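Local coordinates for histidine-rich glycoprotein (Oryctolagus cuniculus, PDB 4CCV), which circulates in plasma as an adapter glycoprotein that binds heme, heparin, heparan sulfate, thrombospondin, plasminogen and divalent metal ions, and helps regulate angiogenesis, coagulation and fibrinolysis, at the glutathione site and the glycan on Asn62. Residues are numbered along the deposited sequence; one frame, centred on the assembly and turned at random.

Contact 1: the glutathione site. Residues 36, 38, 61, 63, 66. With GSH (glutathione), chain B.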
ATOM      1  N   ARG A  36       5.419  -4.135   7.582  1.00 34.28           N
ATOM      2  CA  ARG A  36       4.671  -5.244   6.949  1.00 36.27           C
ATOM      3  C   ARG A  36       3.249  -4.817   6.640  1.00 33.31           C
ATOM      4  O   ARG A  36       2.738  -3.913   7.260  1.00 31.77           O
ATOM      5  CB  ARG A  36       4.644  -6.436   7.866  1.00 40.45           C
ATOM      6  CG  ARG A  36       6.031  -6.896   8.219  1.00 44.42           C
ATOM      7  CD  ARG A  36       5.879  -8.140   9.064  1.00 52.34           C
ATOM      8  NE  ARG A  36       7.143  -8.764   9.429  1.00 56.55           N
ATOM      9  CZ  ARG A  36       7.235  -9.832  10.221  1.00 62.82           C
ATOM     10  NH1 ARG A  36       6.135 -10.390  10.740  1.00 61.88           N
ATOM     11  NH2 ARG A  36       8.432 -10.344  10.494  1.00 64.69           N
ATOM     12  N   ASP A  38      -0.601  -4.778   6.607  1.00 32.08           N
ATOM     13  CA  ASP A  38      -1.634  -5.160   7.557  1.00 34.12           C
ATOM     14  C   ASP A  38      -2.783  -5.752   6.684  1.00 34.78           C
ATOM     15  O   ASP A  38      -2.884  -6.989   6.589  1.00 34.79           O
ATOM     16  CB  ASP A  38      -2.057  -3.976   8.434  1.00 35.80           C
ATOM     17  CG  ASP A  38      -2.917  -4.409   9.624  1.00 41.01           C
ATOM     18  OD1 ASP A  38      -3.407  -5.574   9.614  1.00 40.92           O
ATOM     19  OD2 ASP A  38      -3.106  -3.584  10.559  1.00 41.55           O
ATOM     20  N   ARG A  61       2.064  -1.789   9.173  1.00 32.34           N
ATOM     21  CA  ARG A  61       2.503  -1.645  10.552  1.00 35.34           C
ATOM     22  C   ARG A  61       4.016  -1.535  10.619  1.00 35.83           C
ATOM     23  O   ARG A  61       4.741  -2.183   9.875  1.00 33.75           O
ATOM     24  CB  ARG A  61       2.100  -2.871  11.385  1.00 37.11           C
ATOM     25  CG  ARG A  61       0.610  -3.024  11.592  1.00 40.90           C
ATOM     26  CD  ARG A  61      -0.007  -1.795  12.255  1.00 42.29           C
ATOM     27  NE  ARG A  61      -1.383  -2.070  12.695  1.00 49.38           N
ATOM     28  CZ  ARG A  61      -1.952  -1.579  13.805  1.00 52.78           C
ATOM     29  NH1 ARG A  61      -1.256  -0.787  14.617  1.00 51.69           N
ATOM     30  NH2 ARG A  61      -3.211  -1.909  14.117  1.00 53.92           N
ATOM     31  N   CYS A  63       6.808  -2.709  12.398  1.00 40.01           N
ATOM     32  CA  CYS A  63       7.015  -3.820  13.341  1.00 41.27           C
ATOM     33  C   CYS A  63       8.112  -3.560  14.365  1.00 41.56           C
ATOM     34  O   CYS A  63       8.175  -4.269  15.392  1.00 43.47           O
ATOM     35  CB  CYS A  63       7.269  -5.144  12.632  1.00 45.63           C
ATOM     36  SG  CYS A  63       5.844  -5.567  11.581  1.00 50.02           S
ATOM     37  N   SER A  66       6.567  -2.982  17.592  1.00 42.91           N
ATOM     38  CA  SER A  66       6.006  -4.070  18.381  1.00 43.99           C
ATOM     39  C   SER A  66       6.953  -4.507  19.469  1.00 45.82           C
ATOM     40  O   SER A  66       6.578  -5.333  20.305  1.00 46.86           O
ATOM     41  CB  SER A  66       5.635  -5.283  17.527  1.00 47.46           C
ATOM     42  OG  SER A  66       6.768  -5.864  16.879  1.00 50.98           O
TER
HETATM   43  N1  GSH B1238      -0.801  -6.576  12.732  1.00 76.22           N
HETATM   44  CA1 GSH B1238      -0.704  -7.800  11.970  1.00 58.93           C
HETATM   45  C1  GSH B1238      -0.682  -8.958  12.961  1.00 61.46           C
HETATM   46  O11 GSH B1238      -1.649  -9.041  13.772  1.00 71.43           O
HETATM   47  O12 GSH B1238       0.234  -9.795  13.019  1.00 53.43           O
HETATM   48  CB1 GSH B1238       0.448  -7.521  11.013  1.00 55.05           C
HETATM   49  CG1 GSH B1238       1.312  -8.739  10.736  1.00 48.05           C
HETATM   50  CD1 GSH B1238       2.557  -8.812  11.591  1.00 49.68           C
HETATM   51  OE1 GSH B1238       3.386  -9.567  11.181  1.00 45.60           O
HETATM   52  N2  GSH B1238       2.818  -8.102  12.722  1.00 43.40           N
HETATM   53  CA2 GSH B1238       4.123  -8.284  13.377  1.00 51.42           C
HETATM   54  C2  GSH B1238       4.301  -9.567  14.174  1.00 62.37           C
HETATM   55  O2  GSH B1238       5.453  -9.897  14.446  1.00 65.72           O
HETATM   56  CB2 GSH B1238       4.414  -7.078  14.250  1.00 54.44           C
HETATM   57  SG2 GSH B1238       4.191  -5.598  13.207  1.00 57.26           S
HETATM   58  N3  GSH B1238       3.203 -10.239  14.585  1.00 68.49           N
HETATM   59  CA3 GSH B1238       3.189 -11.360  15.542  1.00 76.98           C
HETATM   60  C3  GSH B1238       4.211 -12.440  15.251  1.00 88.15           C
HETATM   61  O31 GSH B1238       4.161 -13.018  14.139  1.00 91.89           O
HETATM   62  O32 GSH B1238       5.072 -12.709  16.129  1.00 93.38           O

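Contact 2: the glycan on Asn62. Residues 31-32, 35, 62, 64-65, 70, 102. With NAG (2-acetamido-2-deoxy-beta-D-glucopyranose), chain C; NAG (2-acetamido-2-deoxy-beta-D-glucopyranose), chain D; BMA (beta-D-mannopyranose), chain E.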
ATOM      1  N   ALA A  31      13.773   4.030   7.015  1.00 45.46           N
ATOM      2  CA  ALA A  31      12.947   4.105   8.243  1.00 44.70           C
ATOM      3  C   ALA A  31      11.812   3.079   8.193  1.00 40.92           C
ATOM      4  O   ALA A  31      11.251   2.685   9.220  1.00 39.72           O
ATOM      5  CB  ALA A  31      12.402   5.523   8.444  1.00 43.94           C
ATOM      6  N   TYR A  32      11.510   2.637   6.971  1.00 40.26           N
ATOM      7  CA  TYR A  32      10.532   1.601   6.715  1.00 37.65           C
ATOM      8  C   TYR A  32      11.021   0.162   6.673  1.00 35.26           C
ATOM      9  O   TYR A  32      10.220  -0.716   6.379  1.00 35.83           O
ATOM     10  CB  TYR A  32       9.813   1.899   5.398  1.00 37.46           C
ATOM     11  CG  TYR A  32       8.867   3.087   5.445  1.00 38.61           C
ATOM     12  CD1 TYR A  32       9.318   4.386   5.322  1.00 41.02           C
ATOM     13  CD2 TYR A  32       7.511   2.879   5.560  1.00 38.92           C
ATOM     14  CE1 TYR A  32       8.418   5.462   5.334  1.00 42.04           C
ATOM     15  CE2 TYR A  32       6.613   3.916   5.605  1.00 40.40           C
ATOM     16  CZ  TYR A  32       7.066   5.203   5.479  1.00 41.31           C
ATOM     17  OH  TYR A  32       6.104   6.178   5.499  1.00 46.27           O
ATOM     18  N   PHE A  35       8.716  -2.689   8.165  1.00 33.87           N
ATOM     19  CA  PHE A  35       7.281  -2.569   7.938  1.00 33.10           C
ATOM     20  C   PHE A  35       6.679  -3.838   7.266  1.00 33.49           C
ATOM     21  O   PHE A  35       7.359  -4.531   6.511  1.00 33.14           O
ATOM     22  CB  PHE A  35       6.958  -1.306   7.114  1.00 31.84           C
ATOM     23  CG  PHE A  35       6.811  -0.035   7.919  1.00 32.26           C
ATOM     24  CD1 PHE A  35       7.851   0.479   8.671  1.00 33.60           C
ATOM     25  CD2 PHE A  35       5.631   0.675   7.875  1.00 32.27           C
ATOM     26  CE1 PHE A  35       7.714   1.657   9.398  1.00 34.19           C
ATOM     27  CE2 PHE A  35       5.479   1.875   8.563  1.00 31.70           C
ATOM     28  CZ  PHE A  35       6.512   2.361   9.344  1.00 34.26           C
ATOM     29  N   ASN A  62       4.474  -0.715  11.555  1.00 35.25           N
ATOM     30  CA  ASN A  62       5.887  -0.542  11.830  1.00 36.08           C
ATOM     31  C   ASN A  62       6.292  -1.572  12.856  1.00 37.89           C
ATOM     32  O   ASN A  62       6.115  -1.347  14.078  1.00 37.23           O
ATOM     33  CB  ASN A  62       6.121   0.866  12.396  1.00 35.05           C
ATOM     34  CG  ASN A  62       7.573   1.161  12.625  1.00 35.35           C
ATOM     35  OD1 ASN A  62       8.382   0.255  12.766  1.00 36.28           O
ATOM     36  ND2 ASN A  62       7.917   2.436  12.680  1.00 39.29           N
ATOM     37  N   SER A  64       8.981  -2.575  14.143  1.00 40.51           N
ATOM     38  CA  SER A  64       9.968  -2.312  15.186  1.00 43.42           C
ATOM     39  C   SER A  64       9.257  -1.730  16.440  1.00 41.92           C
ATOM     40  O   SER A  64       9.729  -1.913  17.595  1.00 42.08           O
ATOM     41  CB  SER A  64      11.109  -1.445  14.701  1.00 45.97           C
ATOM     42  OG  SER A  64      10.746  -0.103  14.665  1.00 50.19           O
ATOM     43  N   ARG A  65       8.117  -1.076  16.214  1.00 39.50           N
ATOM     44  CA  ARG A  65       7.283  -0.620  17.332  1.00 39.94           C
ATOM     45  C   ARG A  65       6.478  -1.721  18.033  1.00 41.41           C
ATOM     46  O   ARG A  65       5.818  -1.435  18.995  1.00 40.58           O
ATOM     47  CB  ARG A  65       6.402   0.535  16.930  1.00 39.69           C
ATOM     48  CG  ARG A  65       7.217   1.819  16.887  1.00 42.97           C
ATOM     49  CD  ARG A  65       6.554   2.820  16.022  1.00 43.08           C
ATOM     50  NE  ARG A  65       7.217   4.118  16.030  1.00 43.71           N
ATOM     51  CZ  ARG A  65       6.734   5.215  16.603  1.00 43.94           C
ATOM     52  NH1 ARG A  65       5.608   5.180  17.301  1.00 44.14           N
ATOM     53  NH2 ARG A  65       7.400   6.355  16.485  1.00 44.49           N
ATOM     54  N   ARG A  70       6.893  -0.026  22.633  1.00 37.24           N
ATOM     55  CA  ARG A  70       7.000   1.268  21.968  1.00 36.61           C
ATOM     56  C   ARG A  70       5.634   1.869  21.674  1.00 34.74           C
ATOM     57  O   ARG A  70       4.642   1.179  21.704  1.00 34.47           O
ATOM     58  CB  ARG A  70       7.794   1.115  20.674  1.00 37.65           C
ATOM     59  CG  ARG A  70       9.273   1.034  20.945  1.00 39.27           C
ATOM     60  CD  ARG A  70      10.034   0.550  19.718  1.00 39.32           C
ATOM     61  NE  ARG A  70      11.453   0.642  20.012  1.00 40.99           N
ATOM     62  CZ  ARG A  70      12.412  -0.150  19.537  1.00 42.42           C
ATOM     63  NH1 ARG A  70      12.121  -1.146  18.730  1.00 42.45           N
ATOM     64  NH2 ARG A  70      13.677   0.024  19.956  1.00 44.06           N
ATOM     65  N   VAL A 102       2.604   7.665   7.443  1.00 32.56           N
ATOM     66  CA  VAL A 102       2.594   6.962   8.716  1.00 34.03           C
ATOM     67  C   VAL A 102       1.859   7.835   9.748  1.00 32.78           C
ATOM     68  O   VAL A 102       1.803   9.057   9.611  1.00 32.04           O
ATOM     69  CB  VAL A 102       4.030   6.738   9.155  1.00 39.47           C
ATOM     70  CG1 VAL A 102       4.106   6.137  10.530  1.00 45.53           C
ATOM     71  CG2 VAL A 102       4.694   5.808   8.178  1.00 42.22           C
TER
HETATM   72  C1  NAG C   1       9.281   2.839  12.884  1.00 34.57           C
HETATM   73  C2  NAG C   1       9.622   4.192  12.313  1.00 39.00           C
HETATM   74  C3  NAG C   1      11.089   4.429  12.618  1.00 41.75           C
HETATM   75  C4  NAG C   1      11.452   4.281  14.072  1.00 44.73           C
HETATM   76  C5  NAG C   1      10.980   2.958  14.653  1.00 41.42           C
HETATM   77  C6  NAG C   1      11.076   2.945  16.206  1.00 41.89           C
HETATM   78  C7  NAG C   1       8.765   5.168  10.193  1.00 37.18           C
HETATM   79  C8  NAG C   1       8.772   5.171   8.666  1.00 38.24           C
HETATM   80  N2  NAG C   1       9.505   4.285  10.859  1.00 37.68           N
HETATM   81  O3  NAG C   1      11.398   5.709  12.190  1.00 40.59           O
HETATM   82  O4  NAG C   1      12.851   4.232  14.096  1.00 48.92           O
HETATM   83  O5  NAG C   1       9.633   2.706  14.261  1.00 37.32           O
HETATM   84  O6  NAG C   1      10.359   4.101  16.660  1.00 46.54           O
HETATM   85  O7  NAG C   1       8.015   5.950  10.743  1.00 39.41           O
HETATM   86  C1  NAG D   2      13.383   5.226  14.978  1.00 58.99           C
HETATM   87  C2  NAG D   2      14.795   4.836  15.420  1.00 62.53           C
HETATM   88  C3  NAG D   2      15.425   5.941  16.256  1.00 68.00           C
HETATM   89  C4  NAG D   2      15.272   7.272  15.563  1.00 74.83           C
HETATM   90  C5  NAG D   2      13.811   7.517  15.208  1.00 66.70           C
HETATM   91  C6  NAG D   2      13.668   8.859  14.509  1.00 65.65           C
HETATM   92  C7  NAG D   2      15.045   2.484  16.029  1.00 61.36           C
HETATM   93  C8  NAG D   2      14.877   1.492  17.144  1.00 59.18           C
HETATM   94  N2  NAG D   2      14.725   3.726  16.329  1.00 57.59           N
HETATM   95  O3  NAG D   2      16.777   5.619  16.454  1.00 66.93           O
HETATM   96  O4  NAG D   2      15.684   8.284  16.460  1.00 92.60           O
HETATM   97  O5  NAG D   2      13.378   6.482  14.346  1.00 60.94           O
HETATM   98  O6  NAG D   2      14.528   8.795  13.386  1.00 65.98           O
HETATM   99  O7  NAG D   2      15.436   2.133  14.927  1.00 67.27           O
HETATM  100  C1  BMA E   3      16.839   8.968  15.968  1.00103.89           C
HETATM  101  C2  BMA E   3      16.803  10.431  16.414  1.00107.30           C
HETATM  102  C3  BMA E   3      18.070  11.173  15.993  1.00110.73           C
HETATM  103  C4  BMA E   3      19.313  10.348  16.288  1.00111.07           C
HETATM  104  C5  BMA E   3      19.160   8.917  15.796  1.00112.92           C
HETATM  105  C6  BMA E   3      20.332   8.052  16.207  1.00115.67           C
HETATM  106  O2  BMA E   3      16.585  10.538  17.818  1.00 97.99           O
HETATM  107  O3  BMA E   3      18.149  12.451  16.627  1.00116.57           O
HETATM  108  O4  BMA E   3      20.381  10.943  15.589  1.00111.32           O
HETATM  109  O5  BMA E   3      18.027   8.347  16.408  1.00105.29           O
HETATM  110  O6  BMA E   3      19.949   7.362  17.389  1.00125.00           O
HETATM  111  O   HOH W   1       6.320   4.624  12.586  1.00 42.42           O
HETATM  112  O   HOH W   2       9.492   7.177  14.313  1.00 50.04           O

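Contact 1: the glutathione site
A mixed disulfide defines this site on the second cystatin domain: Cys63, at the start of the 3-10 helix 63-66, is S-glutathionylated. Its SG is bonded to SG2 of the glutathione cysteine at 2.3 Å, a little long for a disulfide. The SG of Cys63 lies beside its own backbone N, anti to the carbonyl carbon (chi1 -60°), and the CB-SG-SG2-CB2 torsion of about -72° gives a left-handed bridge. Cysteine suits a position that must exchange one sulfur partner for another, in keeping with redox activity at an interdomain disulfide; glutathione here probably occupies the place of a cysteine from another domain.

Hydrogen bonding adds a second hold on the tripeptide. Arg36, on strand 35-47, has an extended chain that carries its guanidinium alongside the gamma-glutamyl segment, and NH1 donates to OE1, the carbonyl oxygen of the gamma-glutamyl amide, at 2.9 Å with 148° at the hydrogen. OE1 lies at the edge of the guanidinium, nearly in its plane.

Charge pairing organises the opposite flank. Arg61 bends at chi2, so that NE reaches Asp38 OD2 at 3.1 Å in a salt bridge, approaching from above the carboxylate plane. The aliphatic base of this long residue remains beside the ligand, its CB 3.9 Å from SG2.

Packing completes the site. The CB of Ser66 touches CB2, in the CB2-SG2 arm of glutathione, at 3.9 Å, serine being short enough to pack there without pressing on the disulfide, while its OG donates along a lone pair of the Cys63 carbonyl O at 2.6 Å.

Contact 2: the glycan on Asn62
Asn62, the last residue of strand 51-62, sets its CG anti to the backbone N (chi1 -176°), which carries the side-chain amide out to the sugar, while Ser64 holds OG in the crowded position between its backbone N and carbonyl carbon (chi1 79°), turned back towards that amide. Together with Cys63 they form an N-X-S sequon, the N-glycosylation motif, here in a cystatin domain. Asparagine is required because its amide nitrogen ND2 carries the sugar, bonded to C1 of the first NAG (chain C) at 1.4 Å. The Ser64 hydroxyl donates to Asn62 OD1 at 3.1 Å from above the carbonyl plane, helping to fix the amide's rotation. The same OG stands 3.0 Å from the ring oxygen O5 of that NAG and could share its hydrogen with it.

The N-acetyl arm of this first sugar is held by both a hydrogen bond and aromatic packing. Its N2 donates to Ala31 O at 2.9 Å in a nearly straight bond (168° at the hydrogen), reaching the oxygen from above the carbonyl plane. Beyond it, the methyl C8 lies over one face of the Tyr32 ring, 3.5 Å from the centroid and offset towards the rim, in a CH-pi contact. Phe35 meets the arm with the CE1-CZ border of its ring, itself sandwiched between Tyr32 CD2 and Asn62 CA; flat aromatic groups suit a methyl that must be covered. Small Ala31 adds CB without crowding, and water 1 links Asn62 ND2 to the acetyl oxygen O7.

Arg65, extended along the sugar, makes weak hydrogen bonds from NE to O6 and O5. Arg70 donates in its guanidinium plane from NH1 to Ser64 O at 2.8 Å, which probably helps steady the 3-10 helix 63-66. Its NH2 then lies 3.4 Å from the acetyl methyl C8 of the second NAG (chain D), whereas the poorly ordered BMA extends away from the protein.

Contact 1 and contact 2 adjoin, the centres of their C-alpha atoms about 7 Å apart, and both draw on strand 35-47, strand 51-62 and the 3-10 helix 63-66. Neighbouring residues alternate between them: Arg61 and Cys63 serve contact 1, Asn62 and Ser64 serve contact 2, just as Phe35 and Arg36 part ways. The redox-active cysteine is thus the middle residue of the sequon, with glutathione and glycan on different sides of one backbone stretch. The glycan may therefore influence access to the disulfide, or its local rigidity, although this single-domain structure does not show the interdomain partner.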